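Local coordinates for histidine acid phosphatase (Hafnia alvei, PDB 4ARU), which belongs to the histidine acid phosphatases, in branch 2 of the histidine phosphatase superfamily, at residues A[13-18]-A[66-71]; A[319-324]-A[334-339]; A[198-203]-A[209-214]. All coordinates share one frame; numbering follows the deposited sequence.

Contact 1: A[13-18]-A[66-71]; sequences VVILSR and ERFQQQ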
ATOM      1  N   VAL A  13      -4.056  17.911  -2.909  1.00  8.55           N
ATOM      2  CA  VAL A  13      -3.385  16.670  -2.536  0.50  8.09           C
ATOM      3  C   VAL A  13      -4.208  15.487  -3.014  1.00  7.79           C
ATOM      4  O   VAL A  13      -5.466  15.542  -3.016  1.00  7.82           O
ATOM      5  CB  VAL A  13      -3.220  16.595  -1.007  0.50  8.36           C
ATOM      6  CG1 VAL A  13      -2.520  15.321  -0.582  0.50  8.08           C
ATOM      7  CG2 VAL A  13      -2.440  17.784  -0.513  0.50  8.82           C
ATOM      8  N   VAL A  14      -3.515  14.418  -3.371  1.00  7.39           N
ATOM      9  CA  VAL A  14      -4.124  13.130  -3.661  1.00  7.35           C
ATOM     10  C   VAL A  14      -3.390  12.100  -2.819  1.00  7.32           C
ATOM     11  O   VAL A  14      -2.152  11.973  -2.912  1.00  7.04           O
ATOM     12  CB  VAL A  14      -4.034  12.755  -5.139  1.00  8.05           C
ATOM     13  CG1 VAL A  14      -4.726  11.397  -5.365  1.00  8.39           C
ATOM     14  CG2 VAL A  14      -4.537  13.851  -6.031  1.00  8.96           C
ATOM     15  N   ILE A  15      -4.121  11.376  -1.994  1.00  6.97           N
ATOM     16  CA  ILE A  15      -3.584  10.431  -1.076  1.00  6.82           C
ATOM     17  C   ILE A  15      -4.024   9.034  -1.474  1.00  6.72           C
ATOM     18  O   ILE A  15      -5.228   8.796  -1.574  1.00  8.26           O
ATOM     19  CB  ILE A  15      -4.102  10.722   0.334  1.00  7.02           C
ATOM     20  CG1 ILE A  15      -3.746  12.177   0.724  1.00  7.38           C
ATOM     21  CG2 ILE A  15      -3.555   9.733   1.346  1.00  7.02           C
ATOM     22  CD1 ILE A  15      -4.313  12.623   2.046  1.00  8.27           C
ATOM     23  N   LEU A  16      -3.089   8.142  -1.748  1.00  6.24           N
ATOM     24  CA  LEU A  16      -3.396   6.738  -2.048  1.00  5.80           C
ATOM     25  C   LEU A  16      -2.954   5.967  -0.826  1.00  5.44           C
ATOM     26  O   LEU A  16      -1.754   5.795  -0.549  1.00  5.78           O
ATOM     27  CB  LEU A  16      -2.668   6.260  -3.330  1.00  6.22           C
ATOM     28  CG  LEU A  16      -2.854   4.767  -3.551  1.00  6.49           C
ATOM     29  CD1 LEU A  16      -4.313   4.388  -3.800  1.00  6.87           C
ATOM     30  CD2 LEU A  16      -2.035   4.298  -4.725  1.00  6.96           C
ATOM     31  N   SER A  17      -3.937   5.570  -0.023  1.00  5.29           N
ATOM     32  CA  SER A  17      -3.699   4.982   1.272  1.00  5.41           C
ATOM     33  C   SER A  17      -3.984   3.499   1.284  1.00  5.48           C
ATOM     34  O   SER A  17      -5.009   3.067   0.754  1.00  6.75           O
ATOM     35  CB  SER A  17      -4.621   5.614   2.310  1.00  5.43           C
ATOM     36  OG  SER A  17      -4.299   5.197   3.619  1.00  5.81           O
ATOM     37  N   ARG A  18      -3.158   2.712   1.961  1.00  5.27           N
ATOM     38  CA  ARG A  18      -3.580   1.355   2.318  1.00  5.24           C
ATOM     39  C   ARG A  18      -4.627   1.452   3.401  1.00  5.11           C
ATOM     40  O   ARG A  18      -4.600   2.354   4.245  1.00  5.39           O
ATOM     41  CB  ARG A  18      -2.412   0.551   2.814  1.00  5.33           C
ATOM     42  CG  ARG A  18      -2.687  -0.928   3.069  1.00  5.76           C
ATOM     43  CD  ARG A  18      -1.432  -1.671   3.477  1.00  6.05           C
ATOM     44  NE  ARG A  18      -1.774  -3.059   3.758  1.00  6.39           N
ATOM     45  CZ  ARG A  18      -1.161  -3.843   4.613  1.00  6.49           C
ATOM     46  NH1 ARG A  18      -0.057  -3.460   5.246  1.00  6.68           N
ATOM     47  NH2 ARG A  18      -1.634  -5.061   4.839  1.00  6.51           N
ATOM     48  N   GLU A  66      -3.794  18.412  10.652  1.00 10.81           N
ATOM     49  CA  GLU A  66      -2.838  19.383  11.158  1.00 11.69           C
ATOM     50  C   GLU A  66      -1.881  19.795  10.042  1.00 11.52           C
ATOM     51  O   GLU A  66      -1.572  20.990   9.953  1.00 11.54           O
ATOM     52  CB  GLU A  66      -2.030  18.827  12.318  1.00 12.66           C
ATOM     53  CG  GLU A  66      -2.780  18.636  13.613  1.00 14.33           C
ATOM     54  CD  GLU A  66      -1.883  18.573  14.862  1.00 16.61           C
ATOM     55  OE1 GLU A  66      -0.760  19.117  14.890  1.00 17.12           O
ATOM     56  OE2 GLU A  66      -2.344  17.989  15.865  1.00 19.69           O
ATOM     57  N   ARG A  67      -1.418  18.852   9.218  1.00 11.25           N
ATOM     58  CA  ARG A  67      -0.426  19.151   8.182  1.00 12.08           C
ATOM     59  C   ARG A  67      -1.083  20.061   7.144  1.00 11.62           C
ATOM     60  O   ARG A  67      -0.526  21.100   6.755  1.00 11.34           O
ATOM     61  CB  ARG A  67       0.037  17.849   7.523  1.00 14.03           C
ATOM     62  CG  ARG A  67       0.942  17.986   6.294  1.00 17.72           C
ATOM     63  CD  ARG A  67       1.282  16.565   5.849  1.00 22.19           C
ATOM     64  NE  ARG A  67       1.997  16.412   4.574  1.00 26.83           N
ATOM     65  CZ  ARG A  67       3.150  15.743   4.399  1.00 30.75           C
ATOM     66  NH1 ARG A  67       3.795  15.136   5.412  1.00 32.21           N
ATOM     67  NH2 ARG A  67       3.665  15.671   3.173  1.00 33.75           N
ATOM     68  N   PHE A  68      -2.278  19.714   6.700  1.00 11.56           N
ATOM     69  CA  PHE A  68      -2.873  20.484   5.617  1.00 11.80           C
ATOM     70  C   PHE A  68      -3.401  21.848   6.074  1.00 12.28           C
ATOM     71  O   PHE A  68      -3.433  22.802   5.287  1.00 12.03           O
ATOM     72  CB  PHE A  68      -3.936  19.669   4.882  1.00 12.54           C
ATOM     73  CG  PHE A  68      -3.391  18.381   4.266  1.00 12.98           C
ATOM     74  CD1 PHE A  68      -2.156  18.345   3.637  1.00 13.69           C
ATOM     75  CD2 PHE A  68      -4.111  17.199   4.352  1.00 14.25           C
ATOM     76  CE1 PHE A  68      -1.645  17.143   3.080  1.00 14.54           C
ATOM     77  CE2 PHE A  68      -3.615  16.021   3.811  1.00 14.62           C
ATOM     78  CZ  PHE A  68      -2.379  15.989   3.208  1.00 14.56           C
ATOM     79  N   GLN A  69      -3.829  21.980   7.330  1.00 12.15           N
ATOM     80  CA  GLN A  69      -4.170  23.280   7.898  0.67 13.74           C
ATOM     81  C   GLN A  69      -2.975  24.180   7.927  1.00 13.77           C
ATOM     82  O   GLN A  69      -3.052  25.361   7.628  1.00 13.69           O
ATOM     83  CB  GLN A  69      -4.626  23.140   9.338  0.67 15.12           C
ATOM     84  CG  GLN A  69      -6.068  22.769   9.428  0.67 16.29           C
ATOM     85  CD  GLN A  69      -6.461  22.370  10.834  0.67 17.44           C
ATOM     86  OE1 GLN A  69      -5.663  21.871  11.611  0.67 19.81           O
ATOM     87  NE2 GLN A  69      -7.685  22.596  11.156  0.67 19.27           N
ATOM     88  N   GLN A  70      -1.842  23.627   8.336  1.00 13.98           N
ATOM     89  CA  GLN A  70      -0.634  24.441   8.433  1.00 16.14           C
ATOM     90  C   GLN A  70      -0.227  24.978   7.054  1.00 15.82           C
ATOM     91  O   GLN A  70       0.295  26.087   6.958  1.00 15.56           O
ATOM     92  CB  GLN A  70       0.492  23.596   9.043  1.00 18.01           C
ATOM     93  CG  GLN A  70       1.832  24.343   9.172  1.00 21.44           C
ATOM     94  CD  GLN A  70       2.963  23.411   9.605  1.00 24.88           C
ATOM     95  OE1 GLN A  70       3.180  22.333   9.037  1.00 30.00           O
ATOM     96  NE2 GLN A  70       3.694  23.836  10.624  1.00 29.14           N
ATOM     97  N   GLN A  71      -0.531  24.202   6.009  1.00 15.91           N
ATOM     98  CA  GLN A  71      -0.178  24.550   4.623  1.00 17.21           C
ATOM     99  C   GLN A  71      -1.301  25.349   3.933  1.00 17.42           C
ATOM    100  O   GLN A  71      -1.237  25.655   2.727  1.00 18.60           O
ATOM    101  CB  GLN A  71       0.200  23.288   3.822  1.00 18.23           C
ATOM    102  CG  GLN A  71       1.347  22.450   4.445  1.00 20.65           C
ATOM    103  CD  GLN A  71       1.540  21.048   3.851  1.00 23.50           C
ATOM    104  OE1 GLN A  71       0.611  20.208   3.769  1.00 25.24           O
ATOM    105  NE2 GLN A  71       2.787  20.760   3.463  1.00 26.84           N
TER
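Phe68 of helix 51-70 sets the outer end of its ring against Val13 and Ile15 of strand 9-18. Val13 and Phe68 approach from opposite directions, and both methyls of Val13 take part. CG2 of Val13 lies 3.7 Å from CE1 of Phe68, oblique to the ring. CG1 of Val13 sits 3.9 Å from CZ of Phe68. Val13 is deposited in two conformers. These methyl positions belong to the one described here and are less certain than those of Ile15.

Ile15 meets the same ring from a different quarter. Its CD1 is at the edge, near the ring plane, 3.9 Å from CE2 of Phe68. The same methyl is 4.1 Å from CZ of Phe68. Ile15 is extended at its second torsion (chi2 175°), which carries CD1 out to the ring.

This is helix-on-sheet packing in the alpha/beta core of the histidine phosphatase fold. Strand 9-18 runs between strands 300-305 and 335-342, and the last turn of helix 51-70 covers the face bearing Val13 and Ile15. Ile300 also touches Phe68, and Val337 touches Val13. All three residues of the contact are buried.

Polar interactions lie off to the sides. Arg67, next to Phe68 on the helix, forms a salt bridge with Glu339 of strand 335-342. In the backbone, Gln70 N bonds to Glu66 O at 3.1 Å. Gln71, three residues after Phe68, is the first to leave helical geometry.

Contact 2: A[319-324]-A[334-339]; sequences MTWTLP and GALVFE
Leu336 meets both Met319 and Trp321 with its two methyls. CD2 meets Trp321, and both methyls come about equally near CE of Met319. The strand begins just before Leu336, at Ala335. The CB of Leu336 does not aim straight at segment 319-324, but its branched end reaches it. CD2 of Leu336 lies 3.9 Å from CH2 and 4.0 Å from CZ3 of Trp321. The methyl is oblique to the indole. Trp321 holds CG between its backbone N and carbonyl carbon (chi1 63°), and from there the far end of its six-membered ring reaches Leu336. Its NE1 bonds to the carbonyl of Asn329, which helps to fix the indole. CD1 of Leu336 lies 4.3 Å from CE of Met319.

The contact joins the loop after helix 307-317 to strand 335-342 of the central sheet in this histidine phosphatase fold. Ile310 of that helix touches both Trp321 and Leu336. Leu379 touches Met319, Trp321 and Leu336, so the apolar cluster extends beyond the two segments.

Farther along the strand, Phe338 turns the end of its ring toward segment 319-324, but its CZ stays 4.6 Å from CE of Met319. Glu339 ends the segment, and its OE1 bonds to NE1 of Trp341.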
ATOM      1  N   MET A 319       9.650   4.440  -8.104  1.00  9.05           N
ATOM      2  CA  MET A 319       9.926   4.981  -6.745  1.00  9.70           C
ATOM      3  C   MET A 319      10.236   3.817  -5.809  1.00 10.12           C
ATOM      4  O   MET A 319       9.488   2.821  -5.776  1.00 10.31           O
ATOM      5  CB  MET A 319       8.747   5.783  -6.218  1.00  9.34           C
ATOM      6  CG  MET A 319       8.417   6.980  -7.089  1.00  9.42           C
ATOM      7  SD  MET A 319       7.090   8.015  -6.413  1.00  9.62           S
ATOM      8  CE  MET A 319       5.770   6.822  -6.302  1.00  9.26           C
ATOM      9  N   THR A 320      11.304   3.938  -5.043  1.00 10.24           N
ATOM     10  CA  THR A 320      11.633   2.929  -4.070  1.00 11.21           C
ATOM     11  C   THR A 320      11.918   3.664  -2.783  1.00 10.70           C
ATOM     12  O   THR A 320      12.294   4.856  -2.798  1.00 12.61           O
ATOM     13  CB  THR A 320      12.815   2.053  -4.473  1.00 13.08           C
ATOM     14  OG1 THR A 320      13.922   2.869  -4.754  1.00 15.04           O
ATOM     15  CG2 THR A 320      12.506   1.243  -5.731  1.00 14.41           C
ATOM     16  N   TRP A 321      11.740   2.969  -1.681  1.00  9.32           N
ATOM     17  CA  TRP A 321      11.917   3.558  -0.370  1.00  9.00           C
ATOM     18  C   TRP A 321      12.146   2.518   0.679  1.00  9.54           C
ATOM     19  O   TRP A 321      11.855   1.310   0.497  1.00  9.49           O
ATOM     20  CB  TRP A 321      10.744   4.446   0.009  1.00  8.36           C
ATOM     21  CG  TRP A 321       9.452   3.720   0.115  1.00  7.46           C
ATOM     22  CD1 TRP A 321       8.999   2.983   1.176  1.00  7.41           C
ATOM     23  CD2 TRP A 321       8.385   3.695  -0.869  1.00  6.91           C
ATOM     24  NE1 TRP A 321       7.733   2.490   0.906  1.00  7.05           N
ATOM     25  CE2 TRP A 321       7.329   2.907  -0.330  1.00  6.81           C
ATOM     26  CE3 TRP A 321       8.244   4.218  -2.165  1.00  7.17           C
ATOM     27  CZ2 TRP A 321       6.158   2.670  -1.045  1.00  6.64           C
ATOM     28  CZ3 TRP A 321       7.049   4.005  -2.846  1.00  7.16           C
ATOM     29  CH2 TRP A 321       6.029   3.224  -2.294  1.00  6.83           C
ATOM     30  N   THR A 322      12.707   2.992   1.798  1.00  9.97           N
ATOM     31  CA  THR A 322      12.677   2.252   3.069  0.50 10.40           C
ATOM     32  C   THR A 322      12.175   3.222   4.116  1.00 10.22           C
ATOM     33  O   THR A 322      12.482   4.420   4.106  1.00 10.87           O
ATOM     34  CB  THR A 322      14.037   1.634   3.498  0.50 11.31           C
ATOM     35  OG1 THR A 322      13.850   0.716   4.588  0.50 11.54           O
ATOM     36  CG2 THR A 322      15.014   2.660   3.977  0.50 11.91           C
ATOM     37  N   LEU A 323      11.321   2.721   4.994  1.00  9.00           N
ATOM     38  CA  LEU A 323      10.683   3.585   5.985  1.00  8.38           C
ATOM     39  C   LEU A 323      11.330   3.451   7.361  1.00  8.69           C
ATOM     40  O   LEU A 323      11.239   2.397   8.001  1.00  8.70           O
ATOM     41  CB  LEU A 323       9.212   3.192   6.077  1.00  7.55           C
ATOM     42  CG  LEU A 323       8.457   3.226   4.756  1.00  7.02           C
ATOM     43  CD1 LEU A 323       6.991   2.826   5.003  1.00  6.57           C
ATOM     44  CD2 LEU A 323       8.507   4.598   4.082  1.00  7.02           C
ATOM     45  N   PRO A 324      11.977   4.536   7.838  1.00  8.79           N
ATOM     46  CA  PRO A 324      12.540   4.465   9.191  1.00  9.44           C
ATOM     47  C   PRO A 324      11.485   4.061  10.224  1.00  9.14           C
ATOM     48  O   PRO A 324      10.387   4.591  10.231  1.00  9.55           O
ATOM     49  CB  PRO A 324      13.030   5.901   9.455  1.00  9.96           C
ATOM     50  CG  PRO A 324      13.367   6.365   8.094  1.00  9.95           C
ATOM     51  CD  PRO A 324      12.315   5.809   7.169  1.00  9.09           C
ATOM     52  N   GLY A 334      -0.454   3.286   5.686  1.00  5.81           N
ATOM     53  CA  GLY A 334       0.596   4.051   4.991  1.00  5.59           C
ATOM     54  C   GLY A 334       0.094   4.516   3.648  1.00  5.52           C
ATOM     55  O   GLY A 334      -0.680   3.822   3.004  1.00  5.16           O
ATOM     56  N   ALA A 335       0.514   5.694   3.219  1.00  5.55           N
ATOM     57  CA  ALA A 335      -0.045   6.258   2.042  1.00  5.32           C
ATOM     58  C   ALA A 335       0.996   7.006   1.206  1.00  5.34           C
ATOM     59  O   ALA A 335       1.879   7.694   1.790  1.00  6.09           O
ATOM     60  CB  ALA A 335      -1.161   7.200   2.400  1.00  5.55           C
ATOM     61  N   LEU A 336       0.844   6.933  -0.114  1.00  5.69           N
ATOM     62  CA  LEU A 336       1.529   7.845  -0.984  1.00  6.19           C
ATOM     63  C   LEU A 336       0.730   9.137  -1.038  1.00  6.17           C
ATOM     64  O   LEU A 336      -0.470   9.159  -1.446  1.00  6.60           O
ATOM     65  CB  LEU A 336       1.635   7.305  -2.403  1.00  6.36           C
ATOM     66  CG  LEU A 336       2.593   6.138  -2.581  1.00  6.65           C
ATOM     67  CD1 LEU A 336       2.398   5.544  -3.975  1.00  6.73           C
ATOM     68  CD2 LEU A 336       4.028   6.619  -2.326  1.00  7.02           C
ATOM     69  N   VAL A 337       1.374  10.225  -0.718  1.00  5.91           N
ATOM     70  CA  VAL A 337       0.762  11.532  -0.700  1.00  6.23           C
ATOM     71  C   VAL A 337       1.395  12.326  -1.809  1.00  6.34           C
ATOM     72  O   VAL A 337       2.565  12.718  -1.741  1.00  6.75           O
ATOM     73  CB  VAL A 337       0.945  12.236   0.652  1.00  6.62           C
ATOM     74  CG1 VAL A 337       0.291  13.604   0.631  1.00  7.25           C
ATOM     75  CG2 VAL A 337       0.407  11.357   1.806  1.00  6.76           C
ATOM     76  N   PHE A 338       0.593  12.611  -2.803  1.00  6.19           N
ATOM     77  CA  PHE A 338       0.981  13.406  -3.969  1.00  6.57           C
ATOM     78  C   PHE A 338       0.478  14.826  -3.791  1.00  7.16           C
ATOM     79  O   PHE A 338      -0.724  15.034  -3.592  1.00  7.05           O
ATOM     80  CB  PHE A 338       0.396  12.857  -5.265  1.00  6.69           C
ATOM     81  CG  PHE A 338       0.859  11.497  -5.636  1.00  6.44           C
ATOM     82  CD1 PHE A 338       0.290  10.354  -5.100  1.00  6.50           C
ATOM     83  CD2 PHE A 338       1.773  11.366  -6.695  1.00  6.61           C
ATOM     84  CE1 PHE A 338       0.733   9.124  -5.477  1.00  6.44           C
ATOM     85  CE2 PHE A 338       2.177  10.099  -7.116  1.00  6.75           C
ATOM     86  CZ  PHE A 338       1.663   8.980  -6.458  1.00  6.60           C
ATOM     87  N   GLU A 339       1.369  15.817  -3.845  1.00  7.69           N
ATOM     88  CA  GLU A 339       1.048  17.215  -3.571  1.00  8.71           C
ATOM     89  C   GLU A 339       1.289  18.010  -4.813  1.00  8.87           C
ATOM     90  O   GLU A 339       2.384  17.964  -5.383  1.00  8.98           O
ATOM     91  CB  GLU A 339       1.912  17.754  -2.447  1.00 10.40           C
ATOM     92  CG  GLU A 339       1.626  17.057  -1.138  1.00 12.41           C
ATOM     93  CD  GLU A 339       2.407  17.560   0.063  1.00 16.38           C
ATOM     94  OE1 GLU A 339       3.407  18.283  -0.086  1.00 19.61           O
ATOM     95  OE2 GLU A 339       1.991  17.182   1.186  1.00 21.23           O
TER

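Contact 3: A[198-203]-A[209-214]; sequences RLAIND and ALEGAV
Glu211 N donates to Arg198 O at 2.8 Å, the shortest hydrogen bond between these two strands. It is one of a reciprocal pair. Arg198 N donates back to Glu211 O at 3.0 Å. Two residues along, Ala200 and Ala209 form a second reciprocal pair. Ala200 N reaches Ala209 O at 2.9 Å with an almost straight N-H...O angle of 179°. Ala209 N returns a bond of the same length to Ala200 O.

These four bonds define a beta hairpin, with strand 198-201 antiparallel to strand 208-211. Arg198-Glu211 and Ala200-Ala209 are hydrogen-bonded pairs. Leu199-Leu210 between them is a non-hydrogen-bonded pair. The two strand axes make an angle of 138°, so the ribbon is well twisted.

Side chains divide between the two faces. Leu199 and Leu210 share the buried one, where Met260 of helix 243-262 touches both and His143 and Val146 of helix 139-150 touch Leu199. CD1 of Leu199 packs 3.6 Å from Ala209 O. Arg198, Ala200, Ala209 and Glu211 share the other face. Glu211 is bent at its second torsion, and its CG lies 3.7 Å from Ala200 CB and over one face of the Arg198 guanidinium. Arg198 and Glu211 run side by side in the same direction, with guanidinium and carboxylate planes 26° apart. Both residues touch a crystal neighbour, so this pose may owe something to the crystal. Gly212 follows at the N-cap of helix 213-229, with a positive phi that suits glycine.

Arg198 NH2 and Glu211 OE2 remain 5.5 Å apart. At that distance they form no salt bridge. The four backbone bonds are therefore the polar link between the strands, and any attraction between the charges is probably weak.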
ATOM      1  N   ARG A 198       8.162 -20.928  -6.859  1.00 10.19           N
ATOM      2  CA  ARG A 198       7.793 -20.961  -8.252  1.00 11.08           C
ATOM      3  C   ARG A 198       6.690 -19.954  -8.498  1.00 10.97           C
ATOM      4  O   ARG A 198       5.959 -19.566  -7.584  1.00 10.69           O
ATOM      5  CB  ARG A 198       7.390 -22.346  -8.761  1.00 12.28           C
ATOM      6  CG  ARG A 198       5.988 -22.706  -8.396  1.00 12.38           C
ATOM      7  CD  ARG A 198       5.629 -24.098  -8.787  1.00 13.05           C
ATOM      8  NE  ARG A 198       4.246 -24.388  -8.364  1.00 12.83           N
ATOM      9  CZ  ARG A 198       3.163 -24.208  -9.126  1.00 13.13           C
ATOM     10  NH1 ARG A 198       3.223 -23.724 -10.338  1.00 13.27           N
ATOM     11  NH2 ARG A 198       1.971 -24.510  -8.641  1.00 13.16           N
ATOM     12  N   LEU A 199       6.560 -19.520  -9.718  1.00 11.82           N
ATOM     13  CA  LEU A 199       5.524 -18.612 -10.102  1.00 12.46           C
ATOM     14  C   LEU A 199       4.372 -19.434 -10.715  1.00 13.03           C
ATOM     15  O   LEU A 199       4.562 -20.189 -11.655  1.00 14.07           O
ATOM     16  CB  LEU A 199       6.084 -17.596 -11.118  1.00 13.44           C
ATOM     17  CG  LEU A 199       5.190 -16.456 -11.563  1.00 14.50           C
ATOM     18  CD1 LEU A 199       4.841 -15.615 -10.387  1.00 14.00           C
ATOM     19  CD2 LEU A 199       5.845 -15.597 -12.628  1.00 15.13           C
ATOM     20  N   ALA A 200       3.166 -19.286 -10.151  1.00 12.84           N
ATOM     21  CA  ALA A 200       1.982 -19.999 -10.583  1.00 13.64           C
ATOM     22  C   ALA A 200       0.983 -19.035 -11.185  1.00 14.28           C
ATOM     23  O   ALA A 200       0.728 -17.997 -10.603  1.00 13.73           O
ATOM     24  CB  ALA A 200       1.369 -20.728  -9.395  1.00 13.30           C
ATOM     25  N   ILE A 201       0.469 -19.346 -12.369  1.00 15.82           N
ATOM     26  CA  ILE A 201      -0.513 -18.503 -13.037  1.00 18.12           C
ATOM     27  C   ILE A 201      -1.681 -19.352 -13.500  1.00 20.06           C
ATOM     28  O   ILE A 201      -1.488 -20.474 -13.957  1.00 20.42           O
ATOM     29  CB  ILE A 201       0.111 -17.771 -14.245  1.00 19.27           C
ATOM     30  CG1 ILE A 201       1.428 -17.124 -13.836  1.00 19.51           C
ATOM     31  CG2 ILE A 201      -0.891 -16.776 -14.812  1.00 19.86           C
ATOM     32  CD1 ILE A 201       2.080 -16.315 -14.950  1.00 20.70           C
ATOM     33  N   ASN A 202      -2.891 -18.810 -13.417  1.00 21.81           N
ATOM     34  CA  ASN A 202      -4.073 -19.509 -13.943  1.00 25.41           C
ATOM     35  C   ASN A 202      -4.123 -19.442 -15.468  1.00 28.57           C
ATOM     36  O   ASN A 202      -3.259 -18.855 -16.112  1.00 27.92           O
ATOM     37  CB  ASN A 202      -5.346 -18.982 -13.307  1.00 26.15           C
ATOM     38  CG  ASN A 202      -5.742 -17.608 -13.826  1.00 27.03           C
ATOM     39  OD1 ASN A 202      -4.920 -16.872 -14.360  1.00 25.12           O
ATOM     40  ND2 ASN A 202      -7.013 -17.266 -13.661  1.00 28.32           N
ATOM     41  N   ASP A 203      -5.109 -20.095 -16.059  1.00 33.33           N
ATOM     42  CA  ASP A 203      -5.106 -20.244 -17.516  1.00 39.00           C
ATOM     43  C   ASP A 203      -5.243 -18.896 -18.243  1.00 39.79           C
ATOM     44  O   ASP A 203      -4.579 -18.672 -19.254  1.00 39.03           O
ATOM     45  CB  ASP A 203      -6.179 -21.245 -17.975  1.00 42.93           C
ATOM     46  CG  ASP A 203      -7.590 -20.861 -17.521  1.00 45.87           C
ATOM     47  OD1 ASP A 203      -7.728 -20.132 -16.496  1.00 47.99           O
ATOM     48  OD2 ASP A 203      -8.560 -21.289 -18.209  1.00 51.16           O
ATOM     49  N   ALA A 209       0.570 -15.970  -8.576  1.00 11.73           N
ATOM     50  CA  ALA A 209       1.043 -16.062  -7.228  1.00 10.69           C
ATOM     51  C   ALA A 209       2.480 -16.546  -7.161  1.00 10.36           C
ATOM     52  O   ALA A 209       2.885 -17.405  -7.968  1.00 10.87           O
ATOM     53  CB  ALA A 209       0.151 -16.993  -6.419  1.00 10.97           C
ATOM     54  N   LEU A 210       3.217 -16.045  -6.192  1.00  9.54           N
ATOM     55  CA  LEU A 210       4.534 -16.582  -5.890  1.00  9.49           C
ATOM     56  C   LEU A 210       4.313 -17.705  -4.851  1.00  9.34           C
ATOM     57  O   LEU A 210       4.004 -17.427  -3.682  1.00  9.49           O
ATOM     58  CB  LEU A 210       5.465 -15.483  -5.333  1.00  9.71           C
ATOM     59  CG  LEU A 210       6.823 -15.934  -4.853  1.00  9.81           C
ATOM     60  CD1 LEU A 210       7.661 -16.375  -6.051  1.00 10.51           C
ATOM     61  CD2 LEU A 210       7.503 -14.808  -4.118  1.00  9.77           C
ATOM     62  N   GLU A 211       4.409 -18.966  -5.285  1.00  9.33           N
ATOM     63  CA  GLU A 211       4.253 -20.116  -4.404  1.00  9.78           C
ATOM     64  C   GLU A 211       5.586 -20.450  -3.772  1.00  9.31           C
ATOM     65  O   GLU A 211       6.633 -20.132  -4.343  1.00  9.13           O
ATOM     66  CB  GLU A 211       3.778 -21.344  -5.183  1.00 10.85           C
ATOM     67  CG  GLU A 211       2.427 -21.115  -5.893  1.00 11.72           C
ATOM     68  CD  GLU A 211       1.243 -20.972  -4.910  1.00 12.52           C
ATOM     69  OE1 GLU A 211       1.305 -21.441  -3.763  1.00 12.71           O
ATOM     70  OE2 GLU A 211       0.190 -20.433  -5.326  1.00 14.02           O
ATOM     71  N   GLY A 212       5.563 -21.140  -2.660  1.00  9.02           N
ATOM     72  CA  GLY A 212       6.769 -21.557  -1.959  1.00  8.89           C
ATOM     73  C   GLY A 212       7.111 -20.743  -0.736  1.00  8.66           C
ATOM     74  O   GLY A 212       6.333 -19.914  -0.265  1.00  8.34           O
ATOM     75  N   ALA A 213       8.306 -20.984  -0.216  1.00  8.67           N
ATOM     76  CA  ALA A 213       8.688 -20.488   1.076  1.00  8.55           C
ATOM     77  C   ALA A 213       8.664 -18.962   1.179  1.00  7.76           C
ATOM     78  O   ALA A 213       8.309 -18.390   2.218  1.00  7.63           O
ATOM     79  CB  ALA A 213      10.048 -21.030   1.412  1.00  9.25           C
ATOM     80  N   VAL A 214       9.151 -18.281   0.135  1.00  7.67           N
ATOM     81  CA  VAL A 214       9.216 -16.818   0.182  1.00  7.52           C
ATOM     82  C   VAL A 214       7.797 -16.267   0.171  1.00  7.40           C
ATOM     83  O   VAL A 214       7.443 -15.385   0.947  1.00  7.48           O
ATOM     84  CB  VAL A 214      10.092 -16.212  -0.959  1.00  7.61           C
ATOM     85  CG1 VAL A 214       9.969 -14.703  -0.961  1.00  7.52           C
ATOM     86  CG2 VAL A 214      11.533 -16.661  -0.827  1.00  8.14           C
TER

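Contacts 1 and 2 reach the same sheet, through strands 9-18 and 335-342. Their centres are about 13 Å apart. The two strands are antiparallel neighbours in it. Probable backbone hydrogen bonds link them directly, from Phe338 N to Val14 O and from Leu16 N to Leu336 O. Contact 3 stands apart in a separate two-stranded hairpin. Its centre is about 37 Å from that of contact 1 and about 27 Å from that of contact 2. Contacts 1 and 3 lie on opposite sides of the chain's centre. Along the chain the order is contact 1, contact 3, contact 2. The chain thus leaves the central sheet, builds the helix-rich region holding the hairpin, and returns to complete the sheet.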